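Local coordinates for lipolytic enzyme, G-D-S-L family (Bacteroides thetaiotaomicron, PDB 7BR2), which hydrolyses esters as an SGNH/GDSL-type serine esterase of a gut bacterium and metabolises the drug diltiazem, at residues P139-A144 and E190-D195; T178-P183 and M214-L219; Y95-D100 and N156-R161; S28-D31 and Y35-F38. One frame throughout, in Å; residues are numbered along the deposited sequence.

Contact 4 holds Ser28, the probable nucleophile of an SGNH hydrolase, and the other three lie in the same α/β domain. Contact 2 is the closest to it, with centres about 12 Å apart, and the two touch where Trp180 meets Tyr35 and Ala217 meets Phe38. Contacts 1 and 2 share helix 181-194, contact 1 near its end and contact 2 at its start, about 15 Å between centres. Asn156, in contact 3, ties three contacts together: its side chain bonds Tyr140 of contact 1 and Asn181 of contact 2. Contacts 3 and 4 do not touch; their nearest atoms are about 8 Å apart.

Contact 1 of 4, residues P139-A144 and E190-D195; sequences PYDETA and ELQQKD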
loop_
_atom_site.group_PDB
_atom_site.type_symbol
_atom_site.label_atom_id
_atom_site.label_comp_id
_atom_site.label_asym_id
_atom_site.label_seq_id
_atom_site.Cartn_x
_atom_site.Cartn_y
_atom_site.Cartn_z
ATOM N N PRO A 139 11.506 -8.749 -0.100
ATOM C CA PRO A 139 12.530 -9.779 -0.294
ATOM C C PRO A 139 11.996 -11.088 -0.859
ATOM O O PRO A 139 10.798 -11.372 -0.837
ATOM C CB PRO A 139 13.051 -9.991 1.134
ATOM C CG PRO A 139 11.801 -9.831 1.979
ATOM C CD PRO A 139 10.950 -8.786 1.271
ATOM N N TYR A 140 12.927 -11.888 -1.379
ATOM C CA TYR A 140 12.670 -13.302 -1.623
ATOM C C TYR A 140 12.886 -14.062 -0.316
ATOM O O TYR A 140 13.989 -14.042 0.244
ATOM C CB TYR A 140 13.582 -13.842 -2.720
ATOM C CG TYR A 140 13.386 -15.316 -2.998
ATOM C CD1 TYR A 140 12.329 -15.765 -3.779
ATOM C CD2 TYR A 140 14.246 -16.264 -2.457
ATOM C CE1 TYR A 140 12.141 -17.117 -4.026
ATOM C CE2 TYR A 140 14.064 -17.627 -2.702
ATOM C CZ TYR A 140 13.012 -18.044 -3.483
ATOM O OH TYR A 140 12.834 -19.393 -3.727
ATOM N N ASP A 141 11.838 -14.710 0.188
ATOM C CA ASP A 141 11.901 -15.336 1.510
ATOM C C ASP A 141 12.577 -16.700 1.403
ATOM O O ASP A 141 11.945 -17.693 1.043
ATOM C CB ASP A 141 10.510 -15.485 2.100
ATOM C CG ASP A 141 10.546 -15.910 3.548
ATOM O OD1 ASP A 141 11.650 -16.219 4.062
ATOM O OD2 ASP A 141 9.463 -15.972 4.160
ATOM N N GLU A 142 13.849 -16.762 1.792
ATOM C CA GLU A 142 14.644 -17.982 1.711
ATOM C C GLU A 142 14.475 -18.910 2.909
ATOM O O GLU A 142 14.793 -20.097 2.802
ATOM C CB GLU A 142 16.124 -17.600 1.604
ATOM C CG GLU A 142 16.507 -16.839 0.356
ATOM C CD GLU A 142 17.953 -16.350 0.393
ATOM O OE1 GLU A 142 18.638 -16.565 1.420
ATOM O OE2 GLU A 142 18.441 -15.856 -0.642
ATOM N N THR A 143 13.935 -18.413 4.025
ATOM C CA THR A 143 13.936 -19.150 5.281
ATOM C C THR A 143 12.596 -19.798 5.621
ATOM O O THR A 143 12.563 -20.727 6.434
ATOM C CB THR A 143 14.389 -18.220 6.420
ATOM O OG1 THR A 143 13.452 -17.147 6.596
ATOM C CG2 THR A 143 15.742 -17.618 6.089
ATOM N N ALA A 144 11.499 -19.348 5.017
ATOM C CA ALA A 144 10.187 -19.911 5.308
ATOM C C ALA A 144 10.122 -21.373 4.877
ATOM O O ALA A 144 10.776 -21.778 3.913
ATOM C CB ALA A 144 9.117 -19.093 4.601
ATOM N N GLU A 190 11.042 -13.301 12.656
ATOM C CA GLU A 190 10.354 -13.207 13.931
ATOM C C GLU A 190 9.081 -14.050 13.947
ATOM O O GLU A 190 8.798 -14.734 14.937
ATOM C CB GLU A 190 10.097 -11.728 14.218
ATOM C CG GLU A 190 9.540 -11.392 15.578
ATOM C CD GLU A 190 9.230 -9.907 15.691
ATOM O OE1 GLU A 190 9.508 -9.182 14.702
ATOM O OE2 GLU A 190 8.721 -9.472 16.752
ATOM N N LEU A 191 8.306 -14.029 12.865
ATOM C CA LEU A 191 7.098 -14.844 12.845
ATOM C C LEU A 191 7.356 -16.278 12.411
ATOM O O LEU A 191 6.513 -17.151 12.664
ATOM C CB LEU A 191 6.026 -14.222 11.948
ATOM C CG LEU A 191 5.474 -12.896 12.491
ATOM C CD1 LEU A 191 4.424 -12.313 11.556
ATOM C CD2 LEU A 191 4.941 -13.016 13.943
ATOM N N GLN A 192 8.489 -16.547 11.757
ATOM C CA GLN A 192 8.816 -17.928 11.454
ATOM C C GLN A 192 9.219 -18.668 12.714
ATOM O O GLN A 192 9.095 -19.897 12.770
ATOM C CB GLN A 192 9.917 -17.972 10.398
ATOM C CG GLN A 192 9.380 -18.136 9.003
ATOM C CD GLN A 192 10.325 -17.589 7.954
ATOM O OE1 GLN A 192 11.541 -17.552 8.144
ATOM N NE2 GLN A 192 9.761 -17.113 6.855
ATOM N N GLN A 193 9.675 -17.938 13.732
ATOM C CA GLN A 193 9.868 -18.568 15.033
ATOM C C GLN A 193 8.564 -19.187 15.529
ATOM O O GLN A 193 8.564 -20.295 16.076
ATOM C CB GLN A 193 10.408 -17.565 16.046
ATOM C CG GLN A 193 11.907 -17.368 15.998
ATOM C CD GLN A 193 12.319 -16.121 16.744
ATOM O OE1 GLN A 193 11.469 -15.383 17.240
ATOM N NE2 GLN A 193 13.631 -15.890 16.852
ATOM N N LYS A 194 7.439 -18.488 15.334
ATOM C CA LYS A 194 6.158 -18.976 15.827
ATOM C C LYS A 194 5.556 -20.047 14.932
ATOM O O LYS A 194 4.816 -20.913 15.415
ATOM C CB LYS A 194 5.160 -17.821 15.894
ATOM C CG LYS A 194 5.527 -16.689 16.821
ATOM C CD LYS A 194 4.430 -15.628 16.779
ATOM C CE LYS A 194 4.645 -14.549 17.834
ATOM N NZ LYS A 194 3.697 -13.405 17.698
ATOM N N ASP A 195 5.825 -19.988 13.632
ATOM C CA ASP A 195 5.379 -21.038 12.729
ATOM C C ASP A 195 6.356 -21.060 11.555
ATOM O O ASP A 195 6.466 -20.057 10.838
ATOM C CB ASP A 195 3.924 -20.810 12.307
ATOM C CG ASP A 195 3.373 -21.935 11.457
ATOM O OD1 ASP A 195 4.172 -22.730 10.922
ATOM O OD2 ASP A 195 2.130 -22.061 11.376
#
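The amide of Gln192 and the carboxylate of Asp141 approach from opposite directions and lie nearly in one plane, 14° apart, while the side chain of Thr143 meets the glutamine crosswise. Asp141 has CG anti to the backbone N (chi1 -170°), which carries its carboxylate toward Gln192. Gln192 NE2 comes to 2.9 Å from Asp141 OD2, yet the N-H is badly bent toward it (122°); its link to Asp141 OD1 is straighter but long, and both bonds are weak. NE2 also donates to the backbone oxygen of Phe198, while the stronger partner of Asp141 OD2 is the hydroxyl of Thr199. At the other end of the amide, Gln192 OE1 meets Thr143 OG1; the modelled 2.5 Å is doubtfully short. That hydroxyl has a second partner in Gln189 OE1, and which of the two receives its proton stays open. Ala144 lies beside the amide.

Asp141 is also held over one face of its carboxylate. Its OD1 accepts from Thr143 N at 3.2 Å, an Asx turn, and from Ala144 N, which extends it to an Asx motif; the turn brings the Thr143 hydroxyl beside the amide. In the fold, this pins the loop running from strand 131-136 to helix 155-173 against the last turns of helix 181-194.

Contact 2 of 4, residues T178-P183 and M214-L219; sequences TDWNAP and MVMAYL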
loop_
_atom_site.group_PDB
_atom_site.type_symbol
_atom_site.label_atom_id
_atom_site.label_comp_id
_atom_site.label_asym_id
_atom_site.label_seq_id
_atom_site.Cartn_x
_atom_site.Cartn_y
_atom_site.Cartn_z
ATOM N N THR A 178 14.277 4.346 0.921
ATOM C CA THR A 178 13.677 3.493 1.934
ATOM C C THR A 178 13.771 2.053 1.448
ATOM O O THR A 178 13.897 1.794 0.251
ATOM C CB THR A 178 12.229 3.879 2.219
ATOM O OG1 THR A 178 11.738 3.087 3.303
ATOM C CG2 THR A 178 11.362 3.639 0.993
ATOM N N ASP A 179 13.723 1.110 2.384
ATOM C CA ASP A 179 13.967 -0.291 2.065
ATOM C C ASP A 179 12.877 -1.158 2.667
ATOM O O ASP A 179 12.541 -1.005 3.847
ATOM C CB ASP A 179 15.342 -0.736 2.564
ATOM C CG ASP A 179 15.650 -2.183 2.216
ATOM O OD1 ASP A 179 15.148 -2.677 1.172
ATOM O OD2 ASP A 179 16.390 -2.830 2.990
ATOM N N TRP A 180 12.294 -2.034 1.847
ATOM C CA TRP A 180 11.391 -3.055 2.365
ATOM C C TRP A 180 12.108 -4.351 2.712
ATOM O O TRP A 180 11.572 -5.155 3.473
ATOM C CB TRP A 180 10.282 -3.381 1.347
ATOM C CG TRP A 180 9.152 -2.376 1.188
ATOM C CD1 TRP A 180 8.366 -1.840 2.179
ATOM C CD2 TRP A 180 8.655 -1.844 -0.046
ATOM N NE1 TRP A 180 7.433 -0.989 1.632
ATOM C CE2 TRP A 180 7.589 -0.975 0.270
ATOM C CE3 TRP A 180 9.018 -2.009 -1.389
ATOM C CZ2 TRP A 180 6.877 -0.279 -0.710
ATOM C CZ3 TRP A 180 8.312 -1.306 -2.363
ATOM C CH2 TRP A 180 7.256 -0.453 -2.015
ATOM N N ASN A 181 13.291 -4.575 2.149
ATOM C CA ASN A 181 13.906 -5.898 2.190
ATOM C C ASN A 181 14.324 -6.269 3.613
ATOM O O ASN A 181 13.892 -7.293 4.154
ATOM C CB ASN A 181 15.101 -5.927 1.233
ATOM C CG ASN A 181 15.469 -7.329 0.811
ATOM O OD1 ASN A 181 15.931 -8.130 1.619
ATOM N ND2 ASN A 181 15.255 -7.637 -0.466
ATOM N N ALA A 182 15.150 -5.427 4.243
ATOM C CA ALA A 182 15.609 -5.717 5.601
ATOM C C ALA A 182 14.466 -5.830 6.597
ATOM O O ALA A 182 14.383 -6.863 7.285
ATOM C CB ALA A 182 16.628 -4.659 6.045
ATOM N N PRO A 183 13.560 -4.856 6.730
ATOM C CA PRO A 183 12.501 -5.014 7.741
ATOM C C PRO A 183 11.605 -6.209 7.486
ATOM O O PRO A 183 11.152 -6.865 8.436
ATOM C CB PRO A 183 11.717 -3.695 7.657
ATOM C CG PRO A 183 12.552 -2.771 6.840
ATOM C CD PRO A 183 13.426 -3.592 5.980
ATOM N N MET A 214 0.061 -4.962 2.992
ATOM C CA MET A 214 -0.284 -4.023 4.051
ATOM C C MET A 214 0.928 -3.739 4.932
ATOM O O MET A 214 1.112 -2.605 5.384
ATOM C CB MET A 214 -1.458 -4.551 4.870
ATOM C CG MET A 214 -2.074 -3.517 5.794
ATOM S SD MET A 214 -2.432 -1.929 5.000
ATOM C CE MET A 214 -1.667 -0.801 6.158
ATOM N N VAL A 215 1.787 -4.738 5.151
ATOM C CA VAL A 215 3.037 -4.484 5.863
ATOM C C VAL A 215 3.915 -3.538 5.063
ATOM O O VAL A 215 4.559 -2.640 5.620
ATOM C CB VAL A 215 3.760 -5.810 6.185
ATOM C CG1 VAL A 215 5.194 -5.551 6.580
ATOM C CG2 VAL A 215 3.033 -6.542 7.307
ATOM N N MET A 216 3.956 -3.720 3.748
ATOM C CA MET A 216 4.735 -2.821 2.905
ATOM C C MET A 216 4.200 -1.397 2.993
ATOM O O MET A 216 4.973 -0.430 3.071
ATOM C CB MET A 216 4.715 -3.311 1.456
ATOM C CG MET A 216 5.536 -4.554 1.235
ATOM S SD MET A 216 5.246 -5.347 -0.367
ATOM C CE MET A 216 6.196 -4.268 -1.446
ATOM N N ALA A 217 2.874 -1.252 2.971
ATOM C CA ALA A 217 2.275 0.064 3.128
ATOM C C ALA A 217 2.635 0.651 4.479
ATOM O O ALA A 217 3.004 1.827 4.575
ATOM C CB ALA A 217 0.761 -0.025 2.949
ATOM N N TYR A 218 2.541 -0.168 5.529
ATOM C CA TYR A 218 2.902 0.246 6.878
ATOM C C TYR A 218 4.324 0.782 6.911
ATOM O O TYR A 218 4.582 1.870 7.432
ATOM C CB TYR A 218 2.758 -0.955 7.823
ATOM C CG TYR A 218 3.583 -0.838 9.080
ATOM C CD1 TYR A 218 3.165 -0.034 10.133
ATOM C CD2 TYR A 218 4.812 -1.484 9.189
ATOM C CE1 TYR A 218 3.924 0.093 11.271
ATOM C CE2 TYR A 218 5.584 -1.356 10.317
ATOM C CZ TYR A 218 5.137 -0.570 11.362
ATOM O OH TYR A 218 5.913 -0.440 12.494
ATOM N N LEU A 219 5.253 0.040 6.313
ATOM C CA LEU A 219 6.652 0.444 6.340
ATOM C C LEU A 219 6.883 1.727 5.554
ATOM O O LEU A 219 7.655 2.592 5.987
ATOM C CB LEU A 219 7.532 -0.684 5.801
ATOM C CG LEU A 219 7.611 -1.898 6.730
ATOM C CD1 LEU A 219 8.225 -3.105 6.026
ATOM C CD2 LEU A 219 8.395 -1.512 8.001
#
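Met216 and Leu219, about one turn apart on helix 210-223, receive Trp180, which stands at the junction of edge strand 176-179 and helix 181-194. This is packing inside the α/β/α sandwich of the SGNH fold, helix 210-223 packed against the segment that leaves edge strand 176-179, with a Met-aromatic contact at its centre.

Met216 comes first and covers a face of the indole. Its chain turns at the sulfur (chi3 78°), which brings CE over the face of the six-membered ring of Trp180, 3.6 Å from the centroid and 11° off the normal, a CH-π contact. Met216 SD lies farther off, obliquely related to the five-membered ring, and CB lies over the face near NE1. Ala217 turns away from Trp180 and packs on Phe38. Leu219 then closes the pyrrole end: its CB sits in the plane of the indole at the edge, 3.9 Å from Trp180 CD1, while both its methyls rest against Pro183 CB.

Asp179 accepts from Asn181 N and Ala182 N, capping bonds at the turn leading into helix 181-194, right beside Trp180, and the indole also meets Tyr35 edge-to-face. The polar end of the indole is satisfied by the backbone: Trp180 NE1 donates to Met216 O at 2.9 Å, approaching well to the side of the carbonyl, with a C=O...N angle of 110°.

Contact 3 of 4, residues Y95-D100 and N156-R161; sequences YEYNGD and NETIKR
The ring of Tyr97 has Thr158 at its hydroxyl edge, OG1 lying near the ring plane, and packs with Phe105 in an edge-to-face pair. Across residues 95-100 and 156-161 the contact centres on the phenol oxygen: Tyr97 OH is 2.6 Å from Thr158 OG1, within hydrogen-bonding distance, and the tyrosine spans most of the 10.2 Å that separates the CA atoms of Tyr97 and Thr158. On the threonine, OG1 stands anti to the carbonyl carbon (chi1 -60°), which turns it out from the helix toward the ring.

Tyr97 sits on a short 3-10 turn, and its neighbour Asn98 fastens the same turn to Val151 and Lys153, just before the helix. Tyr97 OH has its other partner in the backbone oxygen of Ser92. The bond between the two hydroxyls is not settled, because the Thr158 proton has another acceptor within reach. Both side chains are buried. Two neutral hydroxyls, with a backbone carbonyl beside them, thus meet without bringing a charge inside, and they probably link the turn to the helix.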
loop_
_atom_site.group_PDB
_atom_site.type_symbol
_atom_site.label_atom_id
_atom_site.label_comp_id
_atom_site.label_asym_id
_atom_site.label_seq_id
_atom_site.Cartn_x
_atom_site.Cartn_y
_atom_site.Cartn_z
ATOM N N TYR A 95 16.208 -20.028 -11.064
ATOM C CA TYR A 95 16.543 -21.448 -10.923
ATOM C C TYR A 95 18.053 -21.683 -10.876
ATOM O O TYR A 95 18.524 -22.578 -10.161
ATOM C CB TYR A 95 15.898 -22.252 -12.052
ATOM C CG TYR A 95 14.402 -22.433 -11.896
ATOM C CD1 TYR A 95 13.509 -21.500 -12.417
ATOM C CD2 TYR A 95 13.881 -23.538 -11.231
ATOM C CE1 TYR A 95 12.134 -21.661 -12.281
ATOM C CE2 TYR A 95 12.506 -23.710 -11.089
ATOM C CZ TYR A 95 11.636 -22.770 -11.617
ATOM O OH TYR A 95 10.269 -22.931 -11.476
ATOM N N GLU A 96 18.830 -20.899 -11.629
ATOM C CA GLU A 96 20.271 -21.116 -11.705
ATOM C C GLU A 96 20.986 -20.963 -10.369
ATOM O O GLU A 96 22.156 -21.353 -10.273
ATOM C CB GLU A 96 20.913 -20.150 -12.700
ATOM C CG GLU A 96 20.606 -20.391 -14.166
ATOM C CD GLU A 96 19.298 -19.761 -14.619
ATOM O OE1 GLU A 96 18.406 -19.531 -13.769
ATOM O OE2 GLU A 96 19.190 -19.453 -15.827
ATOM N N TYR A 97 20.340 -20.408 -9.339
ATOM C CA TYR A 97 21.009 -20.325 -8.044
ATOM C C TYR A 97 21.215 -21.699 -7.434
ATOM O O TYR A 97 22.084 -21.852 -6.569
ATOM C CB TYR A 97 20.226 -19.445 -7.065
ATOM C CG TYR A 97 20.441 -17.975 -7.296
ATOM C CD1 TYR A 97 21.646 -17.368 -6.946
ATOM C CD2 TYR A 97 19.455 -17.187 -7.884
ATOM C CE1 TYR A 97 21.865 -16.018 -7.166
ATOM C CE2 TYR A 97 19.663 -15.833 -8.112
ATOM C CZ TYR A 97 20.873 -15.252 -7.753
ATOM O OH TYR A 97 21.101 -13.911 -7.975
ATOM N N ASN A 98 20.439 -22.695 -7.859
ATOM C CA ASN A 98 20.596 -24.053 -7.366
ATOM C C ASN A 98 21.387 -24.918 -8.337
ATOM O O ASN A 98 21.430 -26.146 -8.180
ATOM C CB ASN A 98 19.221 -24.659 -7.083
ATOM C CG ASN A 98 18.480 -23.929 -5.968
ATOM O OD1 ASN A 98 19.086 -23.278 -5.112
ATOM N ND2 ASN A 98 17.161 -24.009 -5.996
ATOM N N GLY A 99 22.006 -24.301 -9.343
ATOM C CA GLY A 99 22.802 -25.006 -10.321
ATOM C C GLY A 99 24.284 -24.936 -9.993
ATOM O O GLY A 99 24.701 -24.568 -8.892
ATOM N N ASP A 100 25.092 -25.269 -10.994
ATOM C CA ASP A 100 26.516 -25.469 -10.763
ATOM C C ASP A 100 27.271 -24.155 -10.606
ATOM O O ASP A 100 28.273 -24.102 -9.886
ATOM C CB ASP A 100 27.096 -26.240 -11.938
ATOM C CG ASP A 100 26.504 -27.623 -12.045
ATOM O OD1 ASP A 100 26.915 -28.534 -11.295
ATOM O OD2 ASP A 100 25.574 -27.772 -12.867
ATOM N N ASN A 156 18.100 -13.752 -2.397
ATOM C CA ASN A 156 17.888 -12.467 -1.751
ATOM C C ASN A 156 19.187 -11.710 -1.509
ATOM O O ASN A 156 19.144 -10.493 -1.311
ATOM C CB ASN A 156 17.150 -12.618 -0.428
ATOM C CG ASN A 156 16.526 -11.322 0.011
ATOM O OD1 ASN A 156 15.779 -10.713 -0.745
ATOM N ND2 ASN A 156 16.873 -10.859 1.206
ATOM N N GLU A 157 20.343 -12.380 -1.545
ATOM C CA GLU A 157 21.604 -11.655 -1.390
ATOM C C GLU A 157 21.929 -10.835 -2.634
ATOM O O GLU A 157 22.411 -9.700 -2.531
ATOM C CB GLU A 157 22.737 -12.630 -1.063
ATOM C CG GLU A 157 22.433 -13.552 0.129
ATOM C CD GLU A 157 21.938 -12.811 1.375
ATOM O OE1 GLU A 157 22.522 -11.765 1.727
ATOM O OE2 GLU A 157 20.957 -13.279 2.001
ATOM N N THR A 158 21.669 -11.389 -3.823
ATOM C CA THR A 158 21.779 -10.590 -5.040
ATOM C C THR A 158 20.773 -9.438 -5.022
ATOM O O THR A 158 21.100 -8.302 -5.407
ATOM C CB THR A 158 21.572 -11.483 -6.263
ATOM O OG1 THR A 158 22.575 -12.506 -6.286
ATOM C CG2 THR A 158 21.643 -10.686 -7.570
ATOM N N ILE A 159 19.551 -9.711 -4.545
ATOM C CA ILE A 159 18.569 -8.638 -4.404
ATOM C C ILE A 159 19.109 -7.530 -3.502
ATOM O O ILE A 159 19.070 -6.342 -3.851
ATOM C CB ILE A 159 17.234 -9.197 -3.883
ATOM C CG1 ILE A 159 16.569 -10.072 -4.946
ATOM C CG2 ILE A 159 16.307 -8.084 -3.481
ATOM C CD1 ILE A 159 15.325 -10.766 -4.458
ATOM N N LYS A 160 19.654 -7.905 -2.342
ATOM C CA LYS A 160 20.190 -6.919 -1.410
ATOM C C LYS A 160 21.351 -6.140 -2.015
ATOM O O LYS A 160 21.521 -4.952 -1.718
ATOM C CB LYS A 160 20.619 -7.598 -0.103
ATOM C CG LYS A 160 19.461 -7.895 0.842
ATOM C CD LYS A 160 19.798 -8.969 1.856
ATOM C CE LYS A 160 20.857 -8.498 2.841
ATOM N NZ LYS A 160 21.014 -9.464 3.979
ATOM N N ARG A 161 22.173 -6.785 -2.846
ATOM C CA ARG A 161 23.234 -6.055 -3.544
ATOM C C ARG A 161 22.653 -4.983 -4.458
ATOM O O ARG A 161 23.156 -3.849 -4.512
ATOM C CB ARG A 161 24.099 -7.017 -4.353
ATOM C CG ARG A 161 25.096 -7.803 -3.545
ATOM C CD ARG A 161 25.977 -8.629 -4.469
ATOM N NE ARG A 161 27.043 -7.830 -5.070
ATOM C CZ ARG A 161 27.794 -8.245 -6.087
ATOM N NH1 ARG A 161 27.580 -9.448 -6.616
ATOM N NH2 ARG A 161 28.758 -7.468 -6.570
#

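Contact 4 of 4, residues S28-D31 and Y35-F38; sequences SITD and YHSF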
loop_
_atom_site.group_PDB
_atom_site.type_symbol
_atom_site.label_atom_id
_atom_site.label_comp_id
_atom_site.label_asym_id
_atom_site.label_seq_id
_atom_site.Cartn_x
_atom_site.Cartn_y
_atom_site.Cartn_z
ATOM N N SER A 28 5.932 -7.307 -10.851
ATOM C CA SER A 28 4.642 -7.927 -10.572
ATOM C C SER A 28 4.182 -7.658 -9.155
ATOM O O SER A 28 2.976 -7.629 -8.898
ATOM C CB SER A 28 4.670 -9.434 -10.811
ATOM O OG SER A 28 5.805 -10.034 -10.223
ATOM N N ILE A 29 5.111 -7.486 -8.219
ATOM C CA ILE A 29 4.701 -7.175 -6.853
ATOM C C ILE A 29 3.914 -5.868 -6.828
ATOM O O ILE A 29 2.862 -5.768 -6.184
ATOM C CB ILE A 29 5.938 -7.139 -5.935
ATOM C CG1 ILE A 29 6.564 -8.542 -5.899
ATOM C CG2 ILE A 29 5.555 -6.637 -4.551
ATOM C CD1 ILE A 29 8.028 -8.577 -5.510
ATOM N N THR A 30 4.382 -4.875 -7.592
ATOM C CA THR A 30 3.659 -3.620 -7.769
ATOM C C THR A 30 2.433 -3.804 -8.661
ATOM O O THR A 30 1.330 -3.361 -8.321
ATOM C CB THR A 30 4.599 -2.589 -8.383
ATOM O OG1 THR A 30 5.714 -2.388 -7.510
ATOM C CG2 THR A 30 3.876 -1.272 -8.654
ATOM N N ASP A 31 2.621 -4.447 -9.812
ATOM C CA ASP A 31 1.563 -4.586 -10.809
ATOM C C ASP A 31 0.316 -5.228 -10.215
ATOM O O ASP A 31 -0.774 -4.642 -10.238
ATOM C CB ASP A 31 2.108 -5.397 -11.990
ATOM C CG ASP A 31 1.114 -5.538 -13.141
ATOM O OD1 ASP A 31 0.002 -4.980 -13.075
ATOM O OD2 ASP A 31 1.497 -6.170 -14.150
ATOM N N TYR A 35 -0.062 -2.616 -2.132
ATOM C CA TYR A 35 0.592 -1.754 -1.159
ATOM C C TYR A 35 0.370 -0.288 -1.504
ATOM O O TYR A 35 0.135 0.536 -0.611
ATOM C CB TYR A 35 2.084 -2.079 -1.057
ATOM C CG TYR A 35 2.936 -1.698 -2.254
ATOM C CD1 TYR A 35 3.401 -0.387 -2.435
ATOM C CD2 TYR A 35 3.324 -2.657 -3.178
ATOM C CE1 TYR A 35 4.199 -0.039 -3.542
ATOM C CE2 TYR A 35 4.129 -2.327 -4.275
ATOM C CZ TYR A 35 4.566 -1.022 -4.449
ATOM O OH TYR A 35 5.350 -0.711 -5.540
ATOM N N HIS A 36 0.409 0.051 -2.797
ATOM C CA HIS A 36 0.201 1.435 -3.203
ATOM C C HIS A 36 -1.240 1.854 -2.971
ATOM O O HIS A 36 -1.506 2.996 -2.566
ATOM C CB HIS A 36 0.604 1.630 -4.669
ATOM C CG HIS A 36 0.217 0.491 -5.570
ATOM N ND1 HIS A 36 -1.064 0.323 -6.056
ATOM C CD2 HIS A 36 0.953 -0.520 -6.091
ATOM C CE1 HIS A 36 -1.105 -0.756 -6.818
ATOM N NE2 HIS A 36 0.108 -1.280 -6.864
ATOM N N SER A 37 -2.179 0.933 -3.194
ATOM C CA SER A 37 -3.579 1.214 -2.886
ATOM C C SER A 37 -3.789 1.391 -1.379
ATOM O O SER A 37 -4.564 2.250 -0.947
ATOM C CB SER A 37 -4.464 0.097 -3.442
ATOM O OG SER A 37 -5.841 0.411 -3.320
ATOM N N PHE A 38 -3.094 0.596 -0.565
ATOM C CA PHE A 38 -3.206 0.725 0.887
ATOM C C PHE A 38 -2.604 2.047 1.365
ATOM O O PHE A 38 -3.137 2.696 2.278
ATOM C CB PHE A 38 -2.514 -0.475 1.546
ATOM C CG PHE A 38 -3.182 -1.810 1.259
ATOM C CD1 PHE A 38 -4.511 -1.873 0.853
ATOM C CD2 PHE A 38 -2.475 -3.001 1.409
ATOM C CE1 PHE A 38 -5.121 -3.092 0.602
ATOM C CE2 PHE A 38 -3.078 -4.230 1.145
ATOM C CZ PHE A 38 -4.405 -4.276 0.753
#
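Thr30 is clasped by Tyr35 and His36, and this is where the two short helices pack tightly. Thr30 OG1 and Tyr35 OH are 2.6 Å apart and hydrogen-bonded, either able to be the donor, with OG1 in the plane of the phenol at its edge. One residue on, His36 NE2 donates to Thr30 O at 2.8 Å; the bond is fairly straight (163°) and the oxygen lies in the imidazole plane, so the ring is held in its rotation with the proton on NE2. Both rings have CG between the backbone N and the carbonyl carbon (chi1 70° for Tyr35, 40° for His36), which folds them back toward the preceding helix and puts His36 CD2 over the centre of the Tyr35 ring, 3.9 Å above its plane.

Toward Ser28 the contact thins out. Ile29 gives little more than Ile29 O at 4.1 Å from Tyr35 CE2, and its side chain leads away to Pro208 and His213. Ser28 itself is partly exposed and takes no part; its OG bonds His207, probably the triad with Asp204.

The pair thus folds helix 28-32, which follows strand 21-26, back onto the start of helix 35-46, with His36 also resting on strand 53-58 and Tyr35 on helix 210-223.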